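PDB 4DNH: dihydrodipicolinate synthase family protein from Sinorhizobium meliloti, which is of unknown function but adopts a TIM-barrel fold and may be an enzyme related to dihydrodipicolinate synthase. Local coordinates for residues 33-38 / 269-274; 224-229 / 248-253; 232-237 / 256-261; 238-243 / 265-270. All blocks are in the same frame, centred on the assembly; numbering follows the deposited sequence.

Contact 1 (33-38 / 269-274); sequences FSRVAF and EGHSDA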
loop_
_atom_site.group_PDB
_atom_site.type_symbol
_atom_site.label_atom_id
_atom_site.label_comp_id
_atom_site.label_asym_id
_atom_site.label_seq_id
_atom_site.Cartn_x
_atom_site.Cartn_y
_atom_site.Cartn_z
ATOM N N PHE A 33 10.280 -16.064 6.898
ATOM C CA PHE A 33 9.251 -16.144 5.851
ATOM C C PHE A 33 9.748 -16.877 4.609
ATOM O O PHE A 33 10.952 -16.923 4.333
ATOM C CB PHE A 33 8.764 -14.752 5.411
ATOM C CG PHE A 33 8.395 -13.828 6.538
ATOM C CD1 PHE A 33 7.991 -14.317 7.779
ATOM C CD2 PHE A 33 8.420 -12.456 6.339
ATOM C CE1 PHE A 33 7.649 -13.456 8.808
ATOM C CE2 PHE A 33 8.070 -11.592 7.356
ATOM C CZ PHE A 33 7.681 -12.092 8.594
ATOM N N SER A 34 8.800 -17.431 3.859
ATOM C CA SER A 34 9.072 -18.024 2.562
ATOM C C SER A 34 8.506 -17.133 1.466
ATOM O O SER A 34 8.263 -17.599 0.349
ATOM C CB SER A 34 8.457 -19.423 2.472
ATOM O OG SER A 34 7.056 -19.398 2.670
ATOM N N ARG A 35 8.275 -15.862 1.805
ATOM C CA ARG A 35 7.798 -14.861 0.854
ATOM C C ARG A 35 8.546 -13.559 1.069
ATOM O O ARG A 35 9.044 -13.319 2.167
ATOM C CB ARG A 35 6.307 -14.595 1.061
ATOM C CG ARG A 35 5.389 -15.784 0.824
ATOM C CD ARG A 35 5.212 -16.076 -0.650
ATOM N NE ARG A 35 4.346 -17.235 -0.859
ATOM C CZ ARG A 35 4.778 -18.491 -0.919
ATOM N NH1 ARG A 35 6.071 -18.765 -0.791
ATOM N NH2 ARG A 35 3.914 -19.477 -1.105
ATOM N N VAL A 36 8.605 -12.724 0.027
ATOM C CA VAL A 36 9.026 -11.316 0.137
ATOM C C VAL A 36 7.812 -10.381 0.259
ATOM O O VAL A 36 7.063 -10.168 -0.708
ATOM C CB VAL A 36 9.894 -10.884 -1.062
ATOM C CG1 VAL A 36 10.334 -9.430 -0.915
ATOM C CG2 VAL A 36 11.107 -11.791 -1.187
ATOM N N ALA A 37 7.632 -9.817 1.454
ATOM C CA ALA A 37 6.434 -9.061 1.802
ATOM C C ALA A 37 6.772 -7.647 2.200
ATOM O O ALA A 37 7.575 -7.438 3.111
ATOM C CB ALA A 37 5.701 -9.742 2.937
ATOM N N PHE A 38 6.143 -6.683 1.523
ATOM C CA PHE A 38 6.224 -5.271 1.867
ATOM C C PHE A 38 4.868 -4.805 2.351
ATOM O O PHE A 38 3.829 -5.199 1.806
ATOM C CB PHE A 38 6.476 -4.427 0.623
ATOM C CG PHE A 38 7.870 -4.503 0.082
ATOM C CD1 PHE A 38 8.208 -5.463 -0.862
ATOM C CD2 PHE A 38 8.817 -3.565 0.451
ATOM C CE1 PHE A 38 9.490 -5.511 -1.388
ATOM C CE2 PHE A 38 10.093 -3.606 -0.082
ATOM C CZ PHE A 38 10.433 -4.582 -0.996
ATOM N N GLU A 269 0.683 -24.101 -9.544
ATOM C CA GLU A 269 1.561 -23.578 -10.605
ATOM C C GLU A 269 2.547 -22.546 -10.069
ATOM O O GLU A 269 3.700 -22.491 -10.498
ATOM C CB GLU A 269 0.747 -22.978 -11.764
ATOM C CG GLU A 269 -0.151 -23.964 -12.519
ATOM C CD GLU A 269 0.598 -24.856 -13.506
ATOM O OE1 GLU A 269 1.841 -24.747 -13.625
ATOM O OE2 GLU A 269 -0.063 -25.683 -14.175
ATOM N N GLY A 270 2.085 -21.732 -9.128
ATOM C CA GLY A 270 2.941 -20.724 -8.523
ATOM C C GLY A 270 2.302 -20.020 -7.348
ATOM O O GLY A 270 1.157 -20.272 -6.996
ATOM N N HIS A 271 3.067 -19.139 -6.731
ATOM C CA HIS A 271 2.536 -18.247 -5.721
ATOM C C HIS A 271 2.851 -16.829 -6.099
ATOM O O HIS A 271 3.515 -16.588 -7.115
ATOM C CB HIS A 271 3.070 -18.605 -4.332
ATOM C CG HIS A 271 4.578 -18.703 -4.246
ATOM N ND1 HIS A 271 5.383 -17.620 -4.270
ATOM C CD2 HIS A 271 5.417 -19.815 -4.086
ATOM C CE1 HIS A 271 6.669 -18.015 -4.159
ATOM N NE2 HIS A 271 6.687 -19.359 -4.043
ATOM N N SER A 272 2.349 -15.868 -5.326
ATOM C CA SER A 272 2.882 -14.512 -5.431
ATOM C C SER A 272 3.400 -13.976 -4.104
ATOM O O SER A 272 2.989 -14.428 -3.029
ATOM C CB SER A 272 1.922 -13.520 -6.122
ATOM O OG SER A 272 0.561 -13.799 -5.883
ATOM N N ASP A 273 4.335 -13.030 -4.210
ATOM C CA ASP A 273 4.844 -12.274 -3.076
ATOM C C ASP A 273 3.876 -11.125 -2.740
ATOM O O ASP A 273 2.721 -11.155 -3.161
ATOM C CB ASP A 273 6.266 -11.795 -3.378
ATOM C CG ASP A 273 7.277 -12.941 -3.386
ATOM O OD1 ASP A 273 7.467 -13.566 -2.317
ATOM O OD2 ASP A 273 7.876 -13.216 -4.455
ATOM N N ALA A 274 4.314 -10.129 -1.979
ATOM C CA ALA A 274 3.366 -9.158 -1.441
ATOM C C ALA A 274 3.902 -7.748 -1.306
ATOM O O ALA A 274 5.001 -7.529 -0.823
ATOM C CB ALA A 274 2.825 -9.633 -0.104
#
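The first and last strands of an eight-stranded parallel barrel meet where V36, just before strand 37-40, and A37 in it run beside D273 and A274 of strand 273-276. The parallel pairing rests on two backbone bonds: A274 N gives to V36 O at 3.0 Å, and A274 O accepts from F38 N at 2.7 Å. A37 and A274 form the bridge pair, their CB atoms 4.2 Å apart on one face of the sheet. Just before the strand a side chain replaces a backbone partner, as D273 OD1 takes the V36 N hydrogen at 2.7 Å from above the carboxylate plane. The R35 chain bends at chi2 (-75°), placing CD 3.6 Å from S272 O; further out the guanidinium lies flat on the H271 ring, centres 3.4 Å apart and planes 10° apart. That guanidinium is also held by S34 O, accepting from R35 NH1 at 2.7 Å, and I264 O, accepting from NE. An alanine at R35 would probably leave the H271 ring without its stacking partner and free to turn, and I264 O without this donor. Pairing of strand one with strand eight is the closure characteristic of a TIM barrel.

Contact 2 (224-229 / 248-253); sequences AKVDGI and KGVRMY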
loop_
_atom_site.group_PDB
_atom_site.type_symbol
_atom_site.label_atom_id
_atom_site.label_comp_id
_atom_site.label_asym_id
_atom_site.label_seq_id
_atom_site.Cartn_x
_atom_site.Cartn_y
_atom_site.Cartn_z
ATOM N N ALA A 224 16.421 -8.394 -16.385
ATOM C CA ALA A 224 17.513 -8.197 -15.414
ATOM C C ALA A 224 17.342 -6.907 -14.599
ATOM O O ALA A 224 17.723 -6.845 -13.433
ATOM C CB ALA A 224 18.868 -8.215 -16.110
ATOM N N LYS A 225 16.758 -5.889 -15.223
ATOM C CA LYS A 225 16.483 -4.622 -14.560
ATOM C C LYS A 225 15.159 -4.576 -13.799
ATOM O O LYS A 225 14.784 -3.527 -13.282
ATOM C CB LYS A 225 16.551 -3.465 -15.562
ATOM C CG LYS A 225 17.642 -2.455 -15.257
ATOM C CD LYS A 225 19.008 -2.871 -15.776
ATOM C CE LYS A 225 20.050 -1.802 -15.468
ATOM N NZ LYS A 225 19.649 -0.466 -15.997
ATOM N N VAL A 226 14.455 -5.707 -13.727
ATOM C CA VAL A 226 13.133 -5.758 -13.086
ATOM C C VAL A 226 13.067 -6.855 -12.022
ATOM O O VAL A 226 13.000 -8.040 -12.345
ATOM C CB VAL A 226 11.997 -5.921 -14.134
ATOM C CG1 VAL A 226 10.647 -6.158 -13.467
ATOM C CG2 VAL A 226 11.917 -4.693 -15.035
ATOM N N ASP A 227 13.093 -6.450 -10.756
ATOM C CA ASP A 227 12.945 -7.379 -9.635
ATOM C C ASP A 227 11.530 -7.948 -9.598
ATOM O O ASP A 227 11.348 -9.144 -9.363
ATOM C CB ASP A 227 13.292 -6.687 -8.311
ATOM C CG ASP A 227 13.080 -7.587 -7.086
ATOM O OD1 ASP A 227 13.924 -8.477 -6.826
ATOM O OD2 ASP A 227 12.077 -7.382 -6.364
ATOM N N GLY A 228 10.530 -7.101 -9.853
ATOM C CA GLY A 228 9.142 -7.565 -9.879
ATOM C C GLY A 228 8.089 -6.623 -10.439
ATOM O O GLY A 228 8.399 -5.511 -10.868
ATOM N N ILE A 229 6.842 -7.085 -10.453
ATOM C CA ILE A 229 5.703 -6.236 -10.822
ATOM C C ILE A 229 4.647 -6.308 -9.726
ATOM O O ILE A 229 4.347 -7.399 -9.219
ATOM C CB ILE A 229 5.111 -6.566 -12.230
ATOM C CG1 ILE A 229 3.702 -6.015 -12.378
ATOM C CG2 ILE A 229 5.070 -8.063 -12.503
ATOM C CD1 ILE A 229 3.314 -5.706 -13.804
ATOM N N LYS A 248 11.821 -15.736 -15.928
ATOM C CA LYS A 248 12.688 -16.218 -14.835
ATOM C C LYS A 248 13.258 -15.072 -13.959
ATOM O O LYS A 248 13.872 -14.132 -14.468
ATOM C CB LYS A 248 13.788 -17.129 -15.421
ATOM C CG LYS A 248 15.179 -17.058 -14.792
ATOM C CD LYS A 248 15.331 -17.948 -13.565
ATOM C CE LYS A 248 16.716 -17.793 -12.952
ATOM N NZ LYS A 248 16.810 -18.501 -11.646
ATOM N N GLY A 249 13.011 -15.144 -12.651
ATOM C CA GLY A 249 13.558 -14.164 -11.695
ATOM C C GLY A 249 12.878 -12.800 -11.632
ATOM O O GLY A 249 13.425 -11.837 -11.079
ATOM N N VAL A 250 11.685 -12.712 -12.208
ATOM C CA VAL A 250 10.862 -11.515 -12.104
ATOM C C VAL A 250 9.706 -11.876 -11.168
ATOM O O VAL A 250 8.840 -12.668 -11.535
ATOM C CB VAL A 250 10.372 -11.037 -13.500
ATOM C CG1 VAL A 250 9.365 -9.908 -13.370
ATOM C CG2 VAL A 250 11.543 -10.587 -14.366
ATOM N N ARG A 251 9.713 -11.330 -9.948
ATOM C CA ARG A 251 8.678 -11.669 -8.957
ATOM C C ARG A 251 7.300 -11.025 -9.218
ATOM O O ARG A 251 7.203 -9.955 -9.825
ATOM C CB ARG A 251 9.136 -11.284 -7.561
ATOM C CG ARG A 251 10.367 -11.991 -7.038
ATOM C CD ARG A 251 10.701 -11.405 -5.672
ATOM N NE ARG A 251 11.794 -12.094 -4.980
ATOM C CZ ARG A 251 11.709 -13.300 -4.412
ATOM N NH1 ARG A 251 10.578 -14.015 -4.450
ATOM N NH2 ARG A 251 12.784 -13.796 -3.810
HETATM N N MSE A 252 6.240 -11.690 -8.754
HETATM C CA MSE A 252 4.881 -11.124 -8.773
HETATM C C MSE A 252 4.566 -10.641 -7.384
HETATM O O MSE A 252 4.427 -11.440 -6.445
HETATM C CB MSE A 252 3.862 -12.171 -9.224
HETATM C CG MSE A 252 2.390 -11.759 -9.092
HETATM SE SE MSE A 252 1.903 -10.157 -10.150
HETATM C CE MSE A 252 1.673 -10.986 -11.923
ATOM N N TYR A 253 4.480 -9.326 -7.220
ATOM C CA TYR A 253 4.079 -8.780 -5.933
ATOM C C TYR A 253 2.586 -8.502 -5.991
ATOM O O TYR A 253 2.133 -7.699 -6.818
ATOM C CB TYR A 253 4.856 -7.505 -5.598
ATOM C CG TYR A 253 6.333 -7.718 -5.259
ATOM C CD1 TYR A 253 6.723 -8.158 -3.992
ATOM C CD2 TYR A 253 7.336 -7.447 -6.202
ATOM C CE1 TYR A 253 8.057 -8.339 -3.679
ATOM C CE2 TYR A 253 8.673 -7.625 -5.895
ATOM C CZ TYR A 253 9.029 -8.073 -4.632
ATOM O OH TYR A 253 10.355 -8.265 -4.316
#
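D227 and Y253 meet through their side chains while the backbones around them pair as parallel strands. Y253 OH gives its hydrogen to D227 OD2 at 2.8 Å, on the syn lone pair, and the carboxylate oxygen lies in the plane of the ring at its edge. The two side chains cross at about a right angle. With CG anti to the backbone N (chi1 177°), D227 brings CG to 3.9 Å from Y253 OH. The same OD2 has a second partner in R152 NH1, a salt bridge that would probably help to keep the carboxylate charged.

The next shell is the backbone ladder: R251 N bonds to D227 O at 2.8 Å, I229 N to R251 O at 3.0 Å, and Y253 N to I229 O at 2.8 Å. G228 sits opposite R251 with the CA atoms only 4.2 Å apart; a CB on G228 would clash with Y253 CE2 and R251 O, so the close approach depends on the missing side chain. Apolar contact comes from V226 CG1 against V250 CG1 at 4.0 Å. R251 NH1 forms a salt bridge with D273.

Strands 226-232 and 251-254 are joined through helix 236-243 in a beta-alpha-beta crossover. M242 of that helix covers both I229 and M252, L219 of helix 208-221 packs on V226 and I229, and I187 of strand 186-191 touches D227 and Y253.

Contact 3 (232-237 / 256-261); sequences SLLSKE and DDFNYA. With GOL (glycerol), chain B.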
loop_
_atom_site.group_PDB
_atom_site.type_symbol
_atom_site.label_atom_id
_atom_site.label_comp_id
_atom_site.label_asym_id
_atom_site.label_seq_id
_atom_site.Cartn_x
_atom_site.Cartn_y
_atom_site.Cartn_z
ATOM N N SER A 232 -2.231 -3.828 -9.111
ATOM C CA SER A 232 -3.279 -3.265 -8.267
ATOM C C SER A 232 -4.533 -3.023 -9.093
ATOM O O SER A 232 -4.978 -1.885 -9.250
ATOM C CB SER A 232 -2.808 -1.947 -7.670
ATOM O OG SER A 232 -1.885 -2.164 -6.625
ATOM N N LEU A 233 -5.077 -4.105 -9.639
ATOM C CA LEU A 233 -6.265 -4.066 -10.477
ATOM C C LEU A 233 -7.450 -4.698 -9.768
ATOM O O LEU A 233 -8.572 -4.653 -10.264
ATOM C CB LEU A 233 -6.015 -4.850 -11.758
ATOM C CG LEU A 233 -4.932 -4.393 -12.721
ATOM C CD1 LEU A 233 -5.115 -5.163 -14.016
ATOM C CD2 LEU A 233 -5.027 -2.897 -12.977
ATOM N N LEU A 234 -7.184 -5.316 -8.622
ATOM C CA LEU A 234 -8.178 -6.078 -7.855
ATOM C C LEU A 234 -8.993 -7.071 -8.704
ATOM O O LEU A 234 -10.187 -7.280 -8.476
ATOM C CB LEU A 234 -9.087 -5.143 -7.055
ATOM C CG LEU A 234 -8.472 -4.119 -6.102
ATOM C CD1 LEU A 234 -9.579 -3.528 -5.251
ATOM C CD2 LEU A 234 -7.384 -4.715 -5.212
ATOM N N SER A 235 -8.326 -7.661 -9.691
ATOM C CA SER A 235 -8.902 -8.683 -10.551
ATOM C C SER A 235 -8.015 -9.902 -10.361
ATOM O O SER A 235 -6.971 -10.031 -10.998
ATOM C CB SER A 235 -8.885 -8.219 -12.012
ATOM O OG SER A 235 -9.962 -8.771 -12.768
ATOM N N LYS A 236 -8.429 -10.778 -9.452
ATOM C CA LYS A 236 -7.653 -11.953 -9.056
ATOM C C LYS A 236 -7.308 -12.906 -10.229
ATOM O O LYS A 236 -6.187 -13.433 -10.300
ATOM C CB LYS A 236 -8.369 -12.663 -7.901
ATOM C CG LYS A 236 -8.154 -14.156 -7.797
ATOM C CD LYS A 236 -9.278 -14.780 -6.997
ATOM C CE LYS A 236 -9.760 -16.050 -7.674
ATOM N NZ LYS A 236 -10.866 -16.696 -6.915
ATOM N N GLU A 237 -8.246 -13.109 -11.155
ATOM C CA GLU A 237 -7.945 -13.929 -12.334
ATOM C C GLU A 237 -6.851 -13.308 -13.203
ATOM O O GLU A 237 -6.083 -14.028 -13.838
ATOM C CB GLU A 237 -9.192 -14.284 -13.173
ATOM C CG GLU A 237 -10.288 -13.228 -13.211
ATOM C CD GLU A 237 -10.067 -12.118 -14.233
ATOM O OE1 GLU A 237 -9.880 -10.956 -13.812
ATOM O OE2 GLU A 237 -10.096 -12.393 -15.452
ATOM N N ASP A 256 -3.290 -6.889 -4.615
ATOM C CA ASP A 256 -4.693 -7.224 -4.489
ATOM C C ASP A 256 -5.067 -7.376 -3.018
ATOM O O ASP A 256 -4.917 -8.457 -2.433
ATOM C CB ASP A 256 -4.961 -8.515 -5.270
ATOM C CG ASP A 256 -6.429 -8.778 -5.504
ATOM O OD1 ASP A 256 -7.227 -8.543 -4.579
ATOM O OD2 ASP A 256 -6.780 -9.251 -6.616
ATOM N N ASP A 257 -5.567 -6.293 -2.428
ATOM C CA ASP A 257 -6.017 -6.310 -1.028
ATOM C C ASP A 257 -7.356 -7.035 -0.800
ATOM O O ASP A 257 -7.820 -7.137 0.340
ATOM C CB ASP A 257 -6.091 -4.879 -0.473
ATOM C CG ASP A 257 -4.755 -4.122 -0.580
ATOM O OD1 ASP A 257 -3.880 -4.306 0.297
ATOM O OD2 ASP A 257 -4.597 -3.321 -1.530
ATOM N N PHE A 258 -7.978 -7.537 -1.870
ATOM C CA PHE A 258 -9.200 -8.345 -1.746
ATOM C C PHE A 258 -8.905 -9.838 -1.666
ATOM O O PHE A 258 -9.688 -10.602 -1.096
ATOM C CB PHE A 258 -10.121 -8.096 -2.934
ATOM C CG PHE A 258 -11.156 -7.047 -2.694
ATOM C CD1 PHE A 258 -10.798 -5.707 -2.596
ATOM C CD2 PHE A 258 -12.501 -7.397 -2.597
ATOM C CE1 PHE A 258 -11.755 -4.733 -2.380
ATOM C CE2 PHE A 258 -13.471 -6.427 -2.387
ATOM C CZ PHE A 258 -13.092 -5.093 -2.277
ATOM N N ASN A 259 -7.759 -10.236 -2.221
ATOM C CA ASN A 259 -7.444 -11.638 -2.511
ATOM C C ASN A 259 -6.058 -12.138 -2.112
ATOM O O ASN A 259 -5.668 -13.250 -2.491
ATOM C CB ASN A 259 -7.641 -11.853 -3.992
ATOM C CG ASN A 259 -9.086 -11.706 -4.383
ATOM O OD1 ASN A 259 -9.945 -12.389 -3.834
ATOM N ND2 ASN A 259 -9.373 -10.777 -5.291
ATOM N N TYR A 260 -5.340 -11.324 -1.340
ATOM C CA TYR A 260 -3.967 -11.596 -0.908
ATOM C C TYR A 260 -3.697 -12.979 -0.284
ATOM O O TYR A 260 -2.687 -13.615 -0.602
ATOM C CB TYR A 260 -3.480 -10.482 0.027
ATOM C CG TYR A 260 -4.344 -10.236 1.251
ATOM C CD1 TYR A 260 -5.493 -9.441 1.179
ATOM C CD2 TYR A 260 -3.997 -10.780 2.493
ATOM C CE1 TYR A 260 -6.281 -9.217 2.302
ATOM C CE2 TYR A 260 -4.776 -10.563 3.623
ATOM C CZ TYR A 260 -5.922 -9.781 3.527
ATOM O OH TYR A 260 -6.699 -9.565 4.660
ATOM N N ALA A 261 -4.574 -13.448 0.597
ATOM C CA ALA A 261 -4.355 -14.747 1.247
ATOM C C ALA A 261 -4.263 -15.877 0.219
ATOM O O ALA A 261 -3.297 -16.646 0.238
ATOM C CB ALA A 261 -5.433 -15.035 2.284
HETATM C C1 GOL B . -2.925 0.191 -4.162
HETATM O O1 GOL B . -1.567 0.250 -4.605
HETATM C C2 GOL B . -3.120 -1.085 -3.357
HETATM O O2 GOL B . -2.725 -2.227 -4.145
HETATM C C3 GOL B . -2.313 -0.997 -2.066
HETATM O O3 GOL B . -2.194 -2.305 -1.492
#
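L234 and F258 supply the apolar part of this contact between the loops that follow strands 226-232 and 251-254. L234 CD1 lies 3.6 Å from F258 CD1, and the two side chains cross at about a right angle. The other methyl, CD2, turns to the backbone of the other loop, 3.7 Å from D257 N.

Among the remaining van der Waals contacts, K236 crosses N259 at a steep angle, its CB 3.4 Å from N259 ND2. The lysine chain then leads away to a long, weak ion pair with E262.

Polar bonding is largely internal to 256-261. F258 N gives to D256 OD1 at 3.0 Å, nearly in line with the C-O bond, which closes an Asx turn; with CG anti to the backbone N (chi1 -166°), the carboxylate also receives two weak bonds from N259 ND2. Its OD2 faces the other loop, 3.7 Å from L234 CA.

A glycerol, probably from the crystallisation liquor, bridges the end of strand 226-232 and the loop after strand 251-254: S232 OG gives to its O2 at 2.6 Å, and its O3 gives to D257 OD2 at 2.6 Å. K230 NZ, G255 O and G277 N bind it too. Strand ends and the loops after them, gathered round a small polar molecule, match the C-terminal barrel mouth where TIM-barrel enzymes carry their active sites; this pocket is possibly such a site.

Contact 4 (238-243 / 265-270); sequences KEIVMR and AGDEEG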
loop_
_atom_site.group_PDB
_atom_site.type_symbol
_atom_site.label_atom_id
_atom_site.label_comp_id
_atom_site.label_asym_id
_atom_site.label_seq_id
_atom_site.Cartn_x
_atom_site.Cartn_y
_atom_site.Cartn_z
ATOM N N LYS A 238 -6.772 -11.983 -13.215
ATOM C CA LYS A 238 -5.799 -11.311 -14.060
ATOM C C LYS A 238 -4.373 -11.477 -13.534
ATOM O O LYS A 238 -3.431 -11.574 -14.329
ATOM C CB LYS A 238 -6.170 -9.846 -14.287
ATOM C CG LYS A 238 -7.166 -9.647 -15.429
ATOM C CD LYS A 238 -7.745 -8.239 -15.463
ATOM C CE LYS A 238 -9.002 -8.176 -16.312
ATOM N NZ LYS A 238 -10.151 -8.874 -15.668
ATOM N N GLU A 239 -4.234 -11.556 -12.209
ATOM C CA GLU A 239 -2.946 -11.779 -11.565
ATOM C C GLU A 239 -2.419 -13.208 -11.807
ATOM O O GLU A 239 -1.242 -13.404 -12.149
ATOM C CB GLU A 239 -3.028 -11.476 -10.058
ATOM C CG GLU A 239 -1.676 -11.443 -9.372
ATOM C CD GLU A 239 -1.717 -11.082 -7.888
ATOM O OE1 GLU A 239 -2.596 -10.295 -7.465
ATOM O OE2 GLU A 239 -0.844 -11.574 -7.136
ATOM N N ILE A 240 -3.294 -14.194 -11.621
ATOM C CA ILE A 240 -2.934 -15.598 -11.760
ATOM C C ILE A 240 -2.462 -15.858 -13.180
ATOM O O ILE A 240 -1.430 -16.505 -13.384
ATOM C CB ILE A 240 -4.096 -16.534 -11.351
ATOM C CG1 ILE A 240 -4.315 -16.438 -9.825
ATOM C CG2 ILE A 240 -3.817 -17.967 -11.781
ATOM C CD1 ILE A 240 -5.527 -17.169 -9.284
ATOM N N VAL A 241 -3.191 -15.307 -14.151
ATOM C CA VAL A 241 -2.824 -15.446 -15.562
ATOM C C VAL A 241 -1.492 -14.766 -15.865
ATOM O O VAL A 241 -0.750 -15.205 -16.744
ATOM C CB VAL A 241 -3.943 -14.953 -16.519
ATOM C CG1 VAL A 241 -3.462 -14.881 -17.967
ATOM C CG2 VAL A 241 -5.171 -15.856 -16.420
HETATM N N MSE A 242 -1.165 -13.723 -15.117
HETATM C CA MSE A 242 0.036 -12.961 -15.417
HETATM C C MSE A 242 1.256 -13.532 -14.770
HETATM O O MSE A 242 2.325 -13.560 -15.383
HETATM C CB MSE A 242 -0.139 -11.513 -15.017
HETATM C CG MSE A 242 0.806 -10.702 -15.885
HETATM SE SE MSE A 242 0.761 -8.876 -15.186
HETATM C CE MSE A 242 1.746 -8.033 -16.670
ATOM N N ARG A 243 1.114 -14.006 -13.537
ATOM C CA ARG A 243 2.250 -14.570 -12.809
ATOM C C ARG A 243 2.798 -15.877 -13.413
ATOM O O ARG A 243 3.904 -16.304 -13.077
ATOM C CB ARG A 243 1.917 -14.736 -11.326
ATOM C CG ARG A 243 0.885 -15.799 -11.011
ATOM C CD ARG A 243 0.724 -15.929 -9.512
ATOM N NE ARG A 243 -0.262 -16.949 -9.193
ATOM C CZ ARG A 243 -0.810 -17.141 -7.993
ATOM N NH1 ARG A 243 -0.477 -16.379 -6.960
ATOM N NH2 ARG A 243 -1.712 -18.104 -7.835
ATOM N N ALA A 265 -0.450 -17.652 -0.762
ATOM C CA ALA A 265 -0.347 -19.115 -0.638
ATOM C C ALA A 265 -0.131 -19.780 -2.003
ATOM O O ALA A 265 0.601 -20.755 -2.117
ATOM C CB ALA A 265 -1.582 -19.692 0.047
ATOM N N GLY A 266 -0.768 -19.241 -3.037
ATOM C CA GLY A 266 -0.576 -19.728 -4.404
ATOM C C GLY A 266 -1.328 -20.997 -4.772
ATOM O O GLY A 266 -2.069 -21.565 -3.969
ATOM N N ASP A 267 -1.131 -21.431 -6.011
ATOM C CA ASP A 267 -1.734 -22.651 -6.510
ATOM C C ASP A 267 -0.680 -23.700 -6.842
ATOM O O ASP A 267 0.484 -23.576 -6.450
ATOM C CB ASP A 267 -2.636 -22.367 -7.726
ATOM C CG ASP A 267 -2.099 -21.256 -8.636
ATOM O OD1 ASP A 267 -0.874 -21.215 -8.919
ATOM O OD2 ASP A 267 -2.931 -20.430 -9.087
ATOM N N GLU A 268 -1.112 -24.729 -7.566
ATOM C CA GLU A 268 -0.253 -25.805 -8.036
ATOM C C GLU A 268 0.733 -25.373 -9.138
ATOM O O GLU A 268 1.524 -26.194 -9.612
ATOM C CB GLU A 268 -1.122 -26.975 -8.527
ATOM C CG GLU A 268 -1.893 -27.683 -7.415
ATOM C CD GLU A 268 -2.948 -28.657 -7.919
ATOM O OE1 GLU A 268 -2.645 -29.487 -8.808
ATOM O OE2 GLU A 268 -4.088 -28.603 -7.407
ATOM N N GLU A 269 0.683 -24.101 -9.544
ATOM C CA GLU A 269 1.561 -23.578 -10.605
ATOM C C GLU A 269 2.547 -22.546 -10.069
ATOM O O GLU A 269 3.700 -22.491 -10.498
ATOM C CB GLU A 269 0.747 -22.978 -11.764
ATOM C CG GLU A 269 -0.151 -23.964 -12.519
ATOM C CD GLU A 269 0.598 -24.856 -13.506
ATOM O OE1 GLU A 269 1.841 -24.747 -13.625
ATOM O OE2 GLU A 269 -0.063 -25.683 -14.175
ATOM N N GLY A 270 2.085 -21.732 -9.128
ATOM C CA GLY A 270 2.941 -20.724 -8.523
ATOM C C GLY A 270 2.302 -20.020 -7.348
ATOM O O GLY A 270 1.157 -20.272 -6.996
#
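D267 OD1 receives two backbone hydrogens, from G270 N at 3.0 Å and more weakly from E269 N at 3.3 Å, while its partner oxygen OD2 meets R243 across the contact. The bond from G270, three residues on, makes an Asx motif that shapes the loop between helix 260-265 and strand 273-276 of the barrel. D267 N gives to G270 O at 2.7 Å and closes the same turn. D267 CG lies between the backbone N and the carbonyl carbon (chi1 36°), which sets the carboxylate between the loop backbone and R243.

R243 and D267 reach toward each other tip to tip, and the salt bridge runs from R243 NH2 to D267 OD2 at 2.9 Å. As a hydrogen bond it is weak, bent to 142° at the hydrogen. OD2 lies in the guanidinium plane at its edge, but the carboxylate is turned 86° to that plane. R244 NH2 forms a second salt bridge to OD2, and R243 NH1 turns to L263 O and S272 OG.

An alanine at D267 would probably leave R243 NH2 and R244 NH2 without their shared negative mate and the turn without its side-chain acceptor. One helical turn earlier, I240 CG2 lies 3.8 Å from D267 OD2, a methyl beside the carboxylate. Over one face of the R243 guanidinium lies G270 O, offset toward the rim and 3.7 Å from NH2.

In the fold
Contacts 1 and 2 are buried strand pairings held mainly by regular backbone bonds; contact 4 is a surface contact and contact 3 only partly buried, and both depend more on side chains. Contacts 1 and 2 lie on adjacent seams, since strand 251-254 neighbours strand 273-276: D273 N bonds to M252 O at 2.7 Å, and V36 CG1 packs 3.6 Å from Y253 OH. Contacts 3 and 4 share helix 236-243, contact 3 at its start, beside the loops that hold the glycerol, and contact 4 at its far end. Contact 4 also shares E269 and G270 with contact 1, and S272 OG links them by probable hydrogen bonds to E239 and R243.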